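Local coordinates for protein Cys-Gly metallodipeptidase DUG1 (PDB 4G1P) that hydrolyses the dipeptide Cys-Gly as a zinc- or manganese-dependent M20 peptidase and serves as the catalytic component of the complex that degrades glutathione, at residues G217-Q222 / K357-V362; T223-P228 / I246-V251; E158-L163 / Y471-S476; T96-G101 / D194-S199; D284-V289 / D413-R418. All coordinates share one frame; numbering follows the deposited sequence.

Contact 1: residues G217-Q222 / K357-V362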
# COMPACT_ATOMS: atom_id res chain seq x y z
N GLY A 217 14.51 -11.07 -19.79
CA GLY A 217 13.37 -11.74 -19.21
C GLY A 217 13.01 -11.09 -17.88
O GLY A 217 13.59 -10.09 -17.46
N CYS A 218 12.03 -11.67 -17.21
CA CYS A 218 11.57 -11.13 -15.95
C CYS A 218 11.02 -12.22 -15.02
O CYS A 218 10.13 -12.98 -15.39
CB CYS A 218 10.54 -10.01 -16.17
SG CYS A 218 10.08 -9.12 -14.66
N ASN A 219 11.58 -12.29 -13.82
CA ASN A 219 11.06 -13.20 -12.80
C ASN A 219 10.50 -12.38 -11.65
O ASN A 219 11.23 -11.59 -11.03
CB ASN A 219 12.15 -14.17 -12.32
CG ASN A 219 12.38 -15.32 -13.30
OD1 ASN A 219 12.12 -15.19 -14.49
ND2 ASN A 219 12.84 -16.44 -12.78
N TYR A 220 9.21 -12.52 -11.40
CA TYR A 220 8.59 -11.68 -10.39
C TYR A 220 8.29 -12.50 -9.14
O TYR A 220 7.59 -13.52 -9.20
CB TYR A 220 7.32 -11.04 -10.93
CG TYR A 220 6.92 -9.76 -10.23
CD1 TYR A 220 6.37 -9.79 -8.96
CD2 TYR A 220 7.10 -8.53 -10.83
CE1 TYR A 220 6.00 -8.63 -8.31
CE2 TYR A 220 6.74 -7.36 -10.19
CZ TYR A 220 6.19 -7.42 -8.93
OH TYR A 220 5.81 -6.27 -8.28
N TYR A 221 8.83 -12.05 -8.01
CA TYR A 221 8.72 -12.79 -6.76
C TYR A 221 7.96 -12.03 -5.67
O TYR A 221 7.91 -10.78 -5.66
CB TYR A 221 10.11 -13.17 -6.23
CG TYR A 221 10.90 -14.03 -7.17
CD1 TYR A 221 10.67 -15.39 -7.26
CD2 TYR A 221 11.88 -13.48 -7.99
CE1 TYR A 221 11.38 -16.18 -8.13
CE2 TYR A 221 12.60 -14.26 -8.87
CZ TYR A 221 12.35 -15.61 -8.94
OH TYR A 221 13.06 -16.40 -9.82
N GLN A 222 7.38 -12.79 -4.76
CA GLN A 222 6.85 -12.22 -3.53
C GLN A 222 7.36 -13.02 -2.34
O GLN A 222 7.28 -14.25 -2.33
CB GLN A 222 5.31 -12.16 -3.54
CG GLN A 222 4.61 -13.50 -3.61
CD GLN A 222 3.10 -13.37 -3.62
OE1 GLN A 222 2.56 -12.26 -3.64
NE2 GLN A 222 2.41 -14.50 -3.60
N LYS A 357 16.75 -22.41 -11.95
CA LYS A 357 17.89 -22.21 -11.05
C LYS A 357 17.84 -20.86 -10.33
O LYS A 357 18.17 -20.77 -9.15
CB LYS A 357 19.23 -22.37 -11.79
CG LYS A 357 20.43 -22.39 -10.84
CD LYS A 357 21.75 -22.71 -11.56
CE LYS A 357 22.97 -22.65 -10.61
NZ LYS A 357 23.76 -21.36 -10.71
N LEU A 358 17.42 -19.83 -11.04
CA LEU A 358 17.36 -18.50 -10.47
C LEU A 358 16.38 -18.50 -9.31
O LEU A 358 16.66 -17.95 -8.25
CB LEU A 358 16.91 -17.48 -11.52
CG LEU A 358 16.70 -16.08 -10.97
CD1 LEU A 358 17.95 -15.58 -10.33
CD2 LEU A 358 16.29 -15.15 -12.05
N THR A 359 15.24 -19.13 -9.53
CA THR A 359 14.22 -19.24 -8.50
C THR A 359 14.72 -20.00 -7.27
O THR A 359 14.45 -19.61 -6.13
CB THR A 359 12.98 -19.90 -9.07
OG1 THR A 359 12.33 -18.98 -9.94
CG2 THR A 359 12.01 -20.31 -7.97
N SER A 360 15.46 -21.08 -7.50
CA SER A 360 16.05 -21.81 -6.40
C SER A 360 17.01 -20.92 -5.66
O SER A 360 17.00 -20.87 -4.43
CB SER A 360 16.77 -23.05 -6.89
OG SER A 360 15.84 -24.01 -7.34
N LEU A 361 17.85 -20.20 -6.40
CA LEU A 361 18.85 -19.37 -5.77
C LEU A 361 18.18 -18.31 -4.92
O LEU A 361 18.65 -17.98 -3.83
CB LEU A 361 19.75 -18.71 -6.80
CG LEU A 361 20.68 -19.67 -7.54
CD1 LEU A 361 21.29 -18.98 -8.77
CD2 LEU A 361 21.77 -20.21 -6.60
N VAL A 362 17.06 -17.79 -5.43
CA VAL A 362 16.33 -16.72 -4.78
C VAL A 362 15.70 -17.23 -3.48
O VAL A 362 15.78 -16.58 -2.45
CB VAL A 362 15.27 -16.13 -5.72
CG1 VAL A 362 14.25 -15.32 -4.94
CG2 VAL A 362 15.94 -15.26 -6.78
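Tyr221 reaches from the strand to the helix so that its ring meets Val362 with a face and Thr359 with its hydroxyl end. Val362 CG1 sits over the middle of the ring, 4.1 Å from its centroid and 5° off the normal, a CH-pi contact. Thr359 OG1 lies in the ring plane at the edge, hydrogen-bonded to Tyr221 OH at 2.7 Å. With OG1 beside the backbone N (chi1 -72°), the threonine hydroxyl also makes a weak bond to Ser355 O, one turn earlier. Leu358 CG adds apolar cover 3.8 Å from Tyr221 OH, and Leu358 CD2 lies beside the Asn219 side chain. Tyrosine suits this place because it joins a broad apolar face to a polar tip. A phenylalanine here would probably leave Thr359 OG1 without its phenol partner, although the ring could still pack on Val362. Cys218 and Tyr220 alternate to the other side of the strand, where Cys218 touches a bound cysteine and Tyr220 OH bonds Lys334 O of the second subunit. The axes of segments 217-222 and 357-362 pass 10.4 Å apart at 32°, and helix 355-371 lies on one face of the sheet, as in the alpha/beta lid domain of M20 peptidases.

Contact 2: residues T223-P228 / I246-V251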
# COMPACT_ATOMS: atom_id res chain seq x y z
N THR A 223 7.93 -12.32 -1.37
CA THR A 223 8.35 -12.96 -0.13
C THR A 223 7.25 -12.77 0.91
O THR A 223 6.88 -11.64 1.23
CB THR A 223 9.69 -12.40 0.39
OG1 THR A 223 10.75 -12.86 -0.44
CG2 THR A 223 9.95 -12.86 1.81
N ILE A 224 6.72 -13.88 1.42
CA ILE A 224 5.59 -13.83 2.35
C ILE A 224 6.01 -14.14 3.79
O ILE A 224 6.55 -15.20 4.07
CB ILE A 224 4.48 -14.80 1.94
CG1 ILE A 224 4.30 -14.78 0.42
CG2 ILE A 224 3.20 -14.45 2.65
CD1 ILE A 224 3.28 -15.79 -0.10
N ILE A 225 5.76 -13.20 4.69
CA ILE A 225 6.06 -13.38 6.11
C ILE A 225 4.80 -13.18 6.94
O ILE A 225 4.13 -12.14 6.84
CB ILE A 225 7.14 -12.42 6.58
CG1 ILE A 225 8.44 -12.66 5.83
CG2 ILE A 225 7.39 -12.59 8.07
CD1 ILE A 225 9.54 -11.69 6.18
N GLU A 226 4.48 -14.20 7.74
CA GLU A 226 3.27 -14.23 8.55
C GLU A 226 3.60 -14.48 10.01
O GLU A 226 4.53 -15.24 10.31
CB GLU A 226 2.33 -15.32 8.04
CG GLU A 226 1.09 -15.49 8.89
CD GLU A 226 0.05 -16.39 8.24
OE1 GLU A 226 0.46 -17.42 7.65
OE2 GLU A 226 -1.16 -16.08 8.33
N GLY A 227 2.85 -13.84 10.91
CA GLY A 227 3.05 -13.98 12.35
C GLY A 227 1.76 -14.22 13.13
O GLY A 227 1.29 -15.35 13.21
N PRO A 228 1.18 -13.15 13.68
CA PRO A 228 -0.11 -13.23 14.38
C PRO A 228 -1.22 -13.56 13.40
O PRO A 228 -1.01 -13.50 12.18
CB PRO A 228 -0.32 -11.81 14.88
CG PRO A 228 0.40 -10.96 13.88
CD PRO A 228 1.64 -11.76 13.55
N ILE A 246 9.26 -6.21 10.32
CA ILE A 246 10.64 -6.01 10.72
C ILE A 246 11.55 -7.05 10.05
O ILE A 246 12.59 -6.72 9.48
CB ILE A 246 10.77 -6.01 12.24
CG1 ILE A 246 10.09 -4.77 12.82
CG2 ILE A 246 12.23 -6.03 12.65
CD1 ILE A 246 9.99 -4.75 14.34
N ASP A 247 11.13 -8.31 10.10
CA ASP A 247 11.85 -9.35 9.38
C ASP A 247 11.96 -9.00 7.90
O ASP A 247 13.04 -9.08 7.30
CB ASP A 247 11.16 -10.70 9.55
CG ASP A 247 11.02 -11.10 11.01
OD1 ASP A 247 11.75 -10.53 11.84
OD2 ASP A 247 10.18 -11.97 11.33
N LEU A 248 10.84 -8.55 7.34
CA LEU A 248 10.74 -8.29 5.91
C LEU A 248 11.69 -7.20 5.41
O LEU A 248 12.23 -7.31 4.32
CB LEU A 248 9.30 -7.94 5.51
CG LEU A 248 9.12 -7.80 4.00
CD1 LEU A 248 9.23 -9.17 3.35
CD2 LEU A 248 7.82 -7.08 3.60
N MET A 249 11.90 -6.16 6.21
CA MET A 249 12.86 -5.14 5.82
C MET A 249 14.26 -5.74 5.74
O MET A 249 15.08 -5.35 4.90
CB MET A 249 12.85 -3.97 6.80
CG MET A 249 11.48 -3.30 6.91
SD MET A 249 10.84 -2.62 5.36
CE MET A 249 9.85 -3.96 4.67
N GLN A 250 14.53 -6.70 6.60
CA GLN A 250 15.82 -7.34 6.59
C GLN A 250 15.99 -8.29 5.40
O GLN A 250 17.00 -8.26 4.71
CB GLN A 250 16.10 -8.00 7.94
CG GLN A 250 16.66 -7.00 8.93
CD GLN A 250 16.33 -7.30 10.38
OE1 GLN A 250 15.82 -8.38 10.71
NE2 GLN A 250 16.62 -6.35 11.26
N VAL A 251 14.98 -9.11 5.14
CA VAL A 251 15.08 -10.05 4.03
C VAL A 251 15.15 -9.30 2.71
O VAL A 251 16.03 -9.56 1.88
CB VAL A 251 13.91 -11.05 4.03
CG1 VAL A 251 13.86 -11.82 2.73
CG2 VAL A 251 14.05 -12.02 5.20
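Asp247 brings the flat group among the touching side chains, its carboxylate, but meets Ile225 through the methylene instead: Asp247 CB lies 3.9 Å from Ile225 CD1. Neither face nor edge of the carboxylate is used across this contact. Its OD2 bonds Ser375 OG and Asn377 ND2, and its OD1 bonds Ser258 OG of the second subunit, so a buried carboxylate, probably charged, is supplied with donors from two chains. An aspartate serves well here because its short stem can pack while its two oxygens point elsewhere. The rest is aliphatic. Ile225 extends its chain toward the helix, CG1 beside the backbone N (chi1 -62°), and the terminal CD1 rests on the helix backbone 3.6 Å from Leu248 N and against Leu248 CD1 at 3.8 Å. Leu248 and Thr223 slide past each other in opposite directions, with Thr223 CG2 4.1 Å from Leu248 CD1. Thr223 CG2 also touches Val251 CG1 at 4.1 Å, while Thr223 OG1 is hydrogen-bonded to Thr381 OG1. A beta-branched residue with one methyl and one hydroxyl thus serves both the helix and the adjoining strand. The segment axes run nearly antiparallel, at 155°, and 9.1 Å apart. Met249 packs on Met249 of the second subunit, and Asp247 and Val251 touch Phe370, which sets helix 244-252 beside helix 355-371 in the two-helix layer of the M20 dimerisation domain.

Contact 3: residues E158-L163 / Y471-S476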
# COMPACT_ATOMS: atom_id res chain seq x y z
N GLU A 158 -1.96 -2.67 -53.53
CA GLU A 158 -2.00 -4.08 -53.14
C GLU A 158 -1.31 -4.32 -51.79
O GLU A 158 -0.16 -3.91 -51.59
CB GLU A 158 -1.35 -4.93 -54.22
CG GLU A 158 -1.66 -6.40 -54.11
CD GLU A 158 -0.96 -7.22 -55.17
OE1 GLU A 158 -0.60 -6.66 -56.23
OE2 GLU A 158 -0.78 -8.44 -54.95
N PHE A 159 -2.00 -4.99 -50.87
CA PHE A 159 -1.39 -5.33 -49.59
C PHE A 159 -0.31 -6.39 -49.80
O PHE A 159 -0.56 -7.42 -50.42
CB PHE A 159 -2.43 -5.80 -48.57
CG PHE A 159 -1.94 -5.78 -47.14
CD1 PHE A 159 -1.65 -4.58 -46.52
CD2 PHE A 159 -1.77 -6.95 -46.43
CE1 PHE A 159 -1.20 -4.55 -45.23
CE2 PHE A 159 -1.32 -6.92 -45.14
CZ PHE A 159 -1.03 -5.72 -44.53
N PRO A 160 0.91 -6.14 -49.31
CA PRO A 160 2.04 -6.95 -49.76
C PRO A 160 2.16 -8.33 -49.12
O PRO A 160 2.92 -9.15 -49.64
CB PRO A 160 3.25 -6.09 -49.39
CG PRO A 160 2.78 -5.26 -48.25
CD PRO A 160 1.33 -4.99 -48.49
N VAL A 161 1.46 -8.60 -48.02
CA VAL A 161 1.58 -9.92 -47.39
C VAL A 161 0.23 -10.42 -46.90
O VAL A 161 -0.75 -9.72 -46.99
CB VAL A 161 2.56 -9.92 -46.18
CG1 VAL A 161 3.94 -9.37 -46.56
CG2 VAL A 161 1.96 -9.15 -45.00
N ASN A 162 0.19 -11.65 -46.39
CA ASN A 162 -0.96 -12.11 -45.64
C ASN A 162 -0.72 -11.81 -44.17
O ASN A 162 0.24 -12.31 -43.59
CB ASN A 162 -1.18 -13.60 -45.83
CG ASN A 162 -1.35 -13.98 -47.29
OD1 ASN A 162 -2.26 -13.51 -47.98
ND2 ASN A 162 -0.47 -14.83 -47.78
N LEU A 163 -1.57 -10.97 -43.58
CA LEU A 163 -1.40 -10.60 -42.20
C LEU A 163 -2.16 -11.56 -41.30
O LEU A 163 -3.25 -12.00 -41.63
CB LEU A 163 -1.89 -9.17 -41.97
CG LEU A 163 -1.27 -8.60 -40.70
CD1 LEU A 163 0.25 -8.45 -40.89
CD2 LEU A 163 -1.92 -7.27 -40.33
N TYR A 471 7.98 -1.59 -44.15
CA TYR A 471 8.54 -2.86 -43.70
C TYR A 471 7.79 -4.07 -44.29
O TYR A 471 8.42 -4.98 -44.81
CB TYR A 471 8.60 -2.94 -42.17
CG TYR A 471 8.40 -4.33 -41.66
CD1 TYR A 471 9.42 -5.25 -41.70
CD2 TYR A 471 7.17 -4.72 -41.16
CE1 TYR A 471 9.22 -6.54 -41.25
CE2 TYR A 471 6.97 -5.99 -40.71
CZ TYR A 471 8.00 -6.89 -40.75
OH TYR A 471 7.79 -8.17 -40.29
N LEU A 472 6.46 -4.07 -44.22
CA LEU A 472 5.71 -5.16 -44.85
C LEU A 472 5.98 -5.22 -46.36
O LEU A 472 6.12 -6.29 -46.94
CB LEU A 472 4.20 -5.04 -44.58
CG LEU A 472 3.73 -5.23 -43.13
CD1 LEU A 472 2.26 -4.88 -42.97
CD2 LEU A 472 3.97 -6.64 -42.64
N GLN A 473 6.07 -4.06 -46.99
CA GLN A 473 6.31 -3.99 -48.41
C GLN A 473 7.68 -4.55 -48.76
O GLN A 473 7.81 -5.41 -49.64
CB GLN A 473 6.18 -2.55 -48.90
CG GLN A 473 6.43 -2.40 -50.39
CD GLN A 473 5.47 -3.24 -51.22
OE1 GLN A 473 4.25 -3.15 -51.07
NE2 GLN A 473 6.01 -4.06 -52.10
N TYR A 474 8.71 -4.06 -48.07
CA TYR A 474 10.06 -4.49 -48.38
C TYR A 474 10.27 -5.96 -48.06
O TYR A 474 10.91 -6.69 -48.83
CB TYR A 474 11.09 -3.66 -47.63
CG TYR A 474 11.23 -2.27 -48.16
CD1 TYR A 474 10.89 -1.96 -49.47
CD2 TYR A 474 11.69 -1.25 -47.33
CE1 TYR A 474 11.02 -0.65 -49.95
CE2 TYR A 474 11.82 0.04 -47.80
CZ TYR A 474 11.49 0.34 -49.10
OH TYR A 474 11.61 1.64 -49.54
N TYR A 475 9.74 -6.40 -46.93
CA TYR A 475 9.84 -7.80 -46.57
C TYR A 475 9.26 -8.66 -47.68
O TYR A 475 9.88 -9.66 -48.09
CB TYR A 475 9.19 -8.09 -45.21
CG TYR A 475 9.26 -9.55 -44.86
CD1 TYR A 475 10.46 -10.13 -44.48
CD2 TYR A 475 8.15 -10.37 -44.96
CE1 TYR A 475 10.55 -11.47 -44.18
CE2 TYR A 475 8.22 -11.72 -44.66
CZ TYR A 475 9.42 -12.25 -44.27
OH TYR A 475 9.50 -13.59 -43.97
N SER A 476 8.11 -8.27 -48.21
CA SER A 476 7.48 -9.01 -49.31
C SER A 476 8.37 -9.10 -50.55
O SER A 476 8.22 -10.01 -51.36
CB SER A 476 6.14 -8.39 -49.70
OG SER A 476 6.33 -7.19 -50.43
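Leu472 opens the contact from the helix, meeting three consecutive residues, Phe159, Pro160 and Val161, with different atoms. Its CB faces the proline ring, 3.9 Å from Pro160 CG. Chi1 (-66°) sets CG beside the backbone N, and from there the two methyls diverge: Leu472 CD1 approaches Phe159 CZ at 3.7 Å, oblique to the ring, whereas Leu472 CD2 lies 4.0 Å from Val161 CG2, the two side chains crossing at about a right angle. A branched leucine suits a place with apolar neighbours on several sides. Gln473 starts away from the loop, but a bend at chi2 (58°) turns its chain, and Gln473 OE1 comes 3.5 Å from Pro160 CB. NE2 is hydrogen-bonded to Glu477 OE2, so this side of the amide has a polar mate while the OE1 side lies against the proline. One turn after Leu472, Ser476 packs its CB on Pro160 and on Val161, 4.0 Å from Val161 CG1; a small residue lets the loop lie close to the helix. Phe159 makes edge-to-face pairs with Phe88 and Phe152, and Pro160 also touches Phe152, which places the loop between helix 458-477 and helix 135-154. No hydrogen bond joins the two segments. Proline, which brings no backbone N-H, fits such a surface, and the chemistry implies that burial of apolar groups, rather than directed bonds, holds the helix to the loop leading into strand 162-168.

Contact 4: residues T96-G101 / D194-S199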
# COMPACT_ATOMS: atom_id res chain seq x y z
N THR A 96 3.47 -14.79 -45.20
CA THR A 96 2.56 -14.53 -44.10
C THR A 96 3.27 -13.94 -42.89
O THR A 96 4.17 -14.56 -42.33
CB THR A 96 1.83 -15.80 -43.70
OG1 THR A 96 1.02 -16.23 -44.79
CG2 THR A 96 0.96 -15.55 -42.49
N VAL A 97 2.90 -12.73 -42.50
CA VAL A 97 3.47 -12.14 -41.29
C VAL A 97 2.48 -12.16 -40.13
O VAL A 97 1.35 -11.69 -40.25
CB VAL A 97 3.94 -10.70 -41.52
CG1 VAL A 97 4.56 -10.15 -40.25
CG2 VAL A 97 4.94 -10.65 -42.64
N LEU A 98 2.90 -12.72 -39.01
CA LEU A 98 2.10 -12.69 -37.80
C LEU A 98 2.52 -11.48 -36.98
O LEU A 98 3.72 -11.30 -36.69
CB LEU A 98 2.29 -13.98 -36.99
CG LEU A 98 1.67 -14.03 -35.59
CD1 LEU A 98 0.24 -13.62 -35.65
CD2 LEU A 98 1.75 -15.43 -35.02
N VAL A 99 1.55 -10.65 -36.62
CA VAL A 99 1.81 -9.55 -35.70
C VAL A 99 1.14 -9.79 -34.36
O VAL A 99 -0.02 -10.19 -34.29
CB VAL A 99 1.42 -8.16 -36.27
CG1 VAL A 99 2.28 -7.83 -37.47
CG2 VAL A 99 -0.06 -8.11 -36.62
N TYR A 100 1.90 -9.54 -33.30
CA TYR A 100 1.42 -9.69 -31.93
C TYR A 100 1.48 -8.37 -31.19
O TYR A 100 2.41 -7.57 -31.39
CB TYR A 100 2.29 -10.71 -31.20
CG TYR A 100 2.25 -10.59 -29.69
CD1 TYR A 100 3.09 -9.71 -29.01
CD2 TYR A 100 1.40 -11.40 -28.95
CE1 TYR A 100 3.06 -9.61 -27.65
CE2 TYR A 100 1.37 -11.31 -27.58
CZ TYR A 100 2.20 -10.42 -26.93
OH TYR A 100 2.16 -10.34 -25.57
N GLY A 101 0.51 -8.16 -30.30
CA GLY A 101 0.47 -7.01 -29.41
C GLY A 101 -0.48 -7.31 -28.26
O GLY A 101 -0.98 -8.43 -28.12
N ASP A 194 5.42 -17.09 -41.83
CA ASP A 194 6.80 -16.99 -42.29
C ASP A 194 7.67 -16.09 -41.42
O ASP A 194 8.90 -16.09 -41.55
CB ASP A 194 6.83 -16.49 -43.74
CG ASP A 194 6.10 -17.41 -44.67
OD1 ASP A 194 6.39 -18.62 -44.64
OD2 ASP A 194 5.22 -16.93 -45.41
N ALA A 195 7.04 -15.33 -40.54
CA ALA A 195 7.76 -14.32 -39.80
C ALA A 195 6.83 -13.73 -38.78
O ALA A 195 5.61 -13.74 -38.96
CB ALA A 195 8.27 -13.22 -40.74
N VAL A 196 7.41 -13.22 -37.70
CA VAL A 196 6.65 -12.58 -36.65
C VAL A 196 7.22 -11.19 -36.37
O VAL A 196 8.44 -11.03 -36.21
CB VAL A 196 6.64 -13.42 -35.38
CG1 VAL A 196 6.06 -12.62 -34.21
CG2 VAL A 196 5.87 -14.70 -35.62
N CYS A 197 6.33 -10.20 -36.34
CA CYS A 197 6.70 -8.85 -35.95
C CYS A 197 5.96 -8.40 -34.69
O CYS A 197 4.76 -8.67 -34.53
CB CYS A 197 6.41 -7.87 -37.08
SG CYS A 197 7.13 -6.28 -36.71
N ILE A 198 6.67 -7.72 -33.80
CA ILE A 198 6.07 -7.22 -32.57
C ILE A 198 6.42 -5.76 -32.40
O ILE A 198 7.59 -5.38 -32.50
CB ILE A 198 6.59 -7.98 -31.34
CG1 ILE A 198 6.07 -9.41 -31.33
CG2 ILE A 198 6.15 -7.28 -30.07
CD1 ILE A 198 6.70 -10.25 -30.23
N SER A 199 5.40 -4.94 -32.16
CA SER A 199 5.62 -3.55 -31.82
C SER A 199 5.17 -3.35 -30.39
O SER A 199 4.00 -3.10 -30.12
CB SER A 199 4.83 -2.65 -32.75
OG SER A 199 5.19 -1.31 -32.56
O HOH W 1 2.97 -18.27 -46.38
O HOH W 2 2.59 -4.80 -31.98
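Thr96 and Asp194 close the start of a parallel ladder with paired bonds. With Asp194 CG beside its own backbone N (chi1 -60°), the carboxylate reaches Thr96 N, which donates to Asp194 OD2 (2.8 Å) on the anti side, 22° out of the carboxylate plane. Asp194 N in turn bonds Thr96 O at 2.9 Å, with a weak second bond from Ala195 N to the same oxygen. Aspartate suits this place because its side chain supplies an acceptor for Thr96 N at this end of the pairing; an alanine here would probably leave Thr96 N without that acceptor. Leu98 bonds in both directions: its N reaches Ala195 O and its O receives Cys197 N, both at 2.9 Å. Tyr100 N follows with Cys197 O at 3.2 Å. Beyond that the strands part, and one water takes over, accepting from Ser199 N and donating to Tyr100 O and Ser199 O. The backbones of Val97 and Val99 bond strand 162-168 instead. Tyr100 OH is held by Glu168 OE2, and its ring packs on Ile198 CG1, 3.8 Å from Tyr100 CD1. This is the parallel core of the M20 catalytic-domain sheet, whose C-terminal strand ends lead toward the zinc site: Asp200, a zinc ligand, directly follows Ser199.

Contact 5: residues D284-V289 / D413-R418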
# COMPACT_ATOMS: atom_id res chain seq x y z
N ASP A 284 28.74 2.73 -31.57
CA ASP A 284 28.04 3.46 -32.57
C ASP A 284 26.63 3.71 -32.21
O ASP A 284 25.87 4.15 -33.02
CB ASP A 284 27.91 2.58 -33.78
CG ASP A 284 28.98 2.84 -34.75
OD1 ASP A 284 29.43 3.98 -34.80
OD2 ASP A 284 29.41 1.92 -35.44
N ILE A 285 26.30 3.52 -30.97
CA ILE A 285 24.95 3.70 -30.57
C ILE A 285 25.02 5.14 -30.21
O ILE A 285 26.06 5.64 -29.92
CB ILE A 285 24.43 2.64 -29.61
CG1 ILE A 285 23.97 1.45 -30.41
CG2 ILE A 285 23.27 3.16 -28.80
CD1 ILE A 285 23.96 0.20 -29.61
N GLU A 286 23.91 5.83 -30.27
CA GLU A 286 23.85 7.16 -29.74
C GLU A 286 23.09 7.20 -28.47
O GLU A 286 21.93 6.94 -28.43
CB GLU A 286 23.22 8.11 -30.71
CG GLU A 286 23.32 7.66 -32.13
CD GLU A 286 23.50 8.79 -33.10
OE1 GLU A 286 23.11 9.90 -32.76
OE2 GLU A 286 24.03 8.56 -34.17
N PHE A 287 23.78 7.52 -27.41
CA PHE A 287 23.12 7.68 -26.11
C PHE A 287 24.06 8.31 -25.09
O PHE A 287 25.27 8.09 -25.12
CB PHE A 287 22.64 6.35 -25.58
CG PHE A 287 21.67 6.47 -24.45
CD1 PHE A 287 20.41 7.01 -24.67
CD2 PHE A 287 22.00 6.04 -23.18
CE1 PHE A 287 19.50 7.12 -23.63
CE2 PHE A 287 21.11 6.15 -22.14
CZ PHE A 287 19.85 6.68 -22.36
N SER A 288 23.48 9.08 -24.18
CA SER A 288 24.26 9.70 -23.13
C SER A 288 23.43 9.76 -21.85
O SER A 288 22.19 9.71 -21.88
CB SER A 288 24.62 11.11 -23.53
OG SER A 288 23.43 11.87 -23.65
N VAL A 289 24.13 9.89 -20.72
CA VAL A 289 23.49 9.92 -19.42
C VAL A 289 22.56 11.12 -19.32
O VAL A 289 21.55 11.08 -18.61
CB VAL A 289 24.54 9.90 -18.28
CG1 VAL A 289 25.27 11.23 -18.21
CG2 VAL A 289 23.88 9.58 -16.95
N ASP A 413 19.52 5.59 -40.69
CA ASP A 413 19.42 4.17 -40.39
C ASP A 413 19.26 4.01 -38.88
O ASP A 413 19.87 4.75 -38.11
CB ASP A 413 20.64 3.40 -40.92
CG ASP A 413 20.70 3.36 -42.45
OD1 ASP A 413 19.80 2.76 -43.08
OD2 ASP A 413 21.66 3.93 -43.03
N PRO A 414 18.42 3.08 -38.46
CA PRO A 414 18.15 2.90 -37.03
C PRO A 414 19.34 2.32 -36.31
O PRO A 414 20.05 1.54 -36.91
CB PRO A 414 17.02 1.88 -37.02
CG PRO A 414 17.20 1.12 -38.30
CD PRO A 414 17.64 2.15 -39.29
N ASP A 415 19.55 2.69 -35.06
CA ASP A 415 20.48 1.97 -34.22
C ASP A 415 19.94 0.57 -34.00
O ASP A 415 18.73 0.34 -34.05
CB ASP A 415 20.68 2.66 -32.88
CG ASP A 415 21.58 3.88 -32.98
OD1 ASP A 415 22.29 3.99 -34.01
OD2 ASP A 415 21.59 4.72 -32.06
N PHE A 416 20.84 -0.38 -33.77
CA PHE A 416 20.42 -1.72 -33.40
C PHE A 416 20.58 -1.91 -31.90
O PHE A 416 21.68 -1.83 -31.36
CB PHE A 416 21.22 -2.76 -34.17
CG PHE A 416 20.82 -2.88 -35.62
CD1 PHE A 416 21.24 -1.94 -36.54
CD2 PHE A 416 20.04 -3.93 -36.05
CE1 PHE A 416 20.88 -2.06 -37.87
CE2 PHE A 416 19.67 -4.06 -37.37
CZ PHE A 416 20.10 -3.12 -38.29
N THR A 417 19.48 -2.12 -31.21
CA THR A 417 19.49 -2.03 -29.76
C THR A 417 18.88 -3.25 -29.12
O THR A 417 18.13 -4.00 -29.74
CB THR A 417 18.67 -0.83 -29.27
OG1 THR A 417 17.31 -1.01 -29.68
CG2 THR A 417 19.20 0.46 -29.84
N ARG A 418 19.18 -3.42 -27.84
CA ARG A 418 18.49 -4.41 -27.05
C ARG A 418 17.50 -3.68 -26.16
O ARG A 418 17.39 -2.46 -26.24
CB ARG A 418 19.49 -5.25 -26.27
CG ARG A 418 20.34 -6.09 -27.20
CD ARG A 418 21.53 -6.69 -26.51
NE ARG A 418 21.15 -7.80 -25.65
CZ ARG A 418 22.01 -8.69 -25.18
NH1 ARG A 418 23.29 -8.61 -25.51
NH2 ARG A 418 21.59 -9.67 -24.40
O HOH W 3 24.28 2.55 -34.56
O HOH W 4 19.85 5.22 -29.87
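Glu286 and Asp415 meet backbone to side chain. Glu286 N donates to Asp415 OD2 at 3.1 Å in a nearly straight bond (165°), the donor lying above the carboxylate plane, 39° out of it. Glu286 CG comes 3.4 Å from Asp415 OD2 as well. One water donates to both Asp415 OD2 and Glu286 O, and a second bridges Asp415 OD1 and Asp284 O, so an aspartate with two acceptors can gather the irregular loop around one carboxylate. Alongside, Ile285 packs its CD1 3.5 Å from Phe416 O, an apolar residue covering the strand backbone. Next outward comes Lys208. Glu286 OE2 and Asp415 OD1 stand 4.9 Å apart, like charges that would repel, but Lys208 NZ makes a salt bridge to each and probably offsets this. Asp415 itself is placed by the backbone bonds of its strand to Pro209 and Leu211, and its CG stands beside the backbone N (chi1 -77°), from where the carboxylate meets the loop. Around this core, Ile285 touches Trp314 of helix 306-314 and Phe416 touches Phe399 of helix 397-410. Segment 284-289 lies between helix 276-281 and helix 289-296, with Ser288 as N-cap of the latter, while strand 415-419 runs parallel to strand 210-226 beside it.

How the contacts relate
Contacts 3 and 4 form one unit of the catalytic domain: their centres are 11 Å apart, strands 162-168 and 96-102 are neighbours, and Asn162 O probably accepts a hydrogen bond from Val97 N at 2.9 Å. Contact 4 lies closer to catalysis, Ile198 being about 8 Å from a zinc ion and Tyr100 about 3 Å from Glu171, the probable proton acceptor, side chain to side chain. Contacts 1 and 2, centres 18 Å apart, follow each other along strand 210-226 in the lid, and both touch the second subunit; contact 1 includes Cys218 of the cysteine pocket. Contact 5 reaches the same sheet through strand 415-419, its centre 30 Å from that of contact 1.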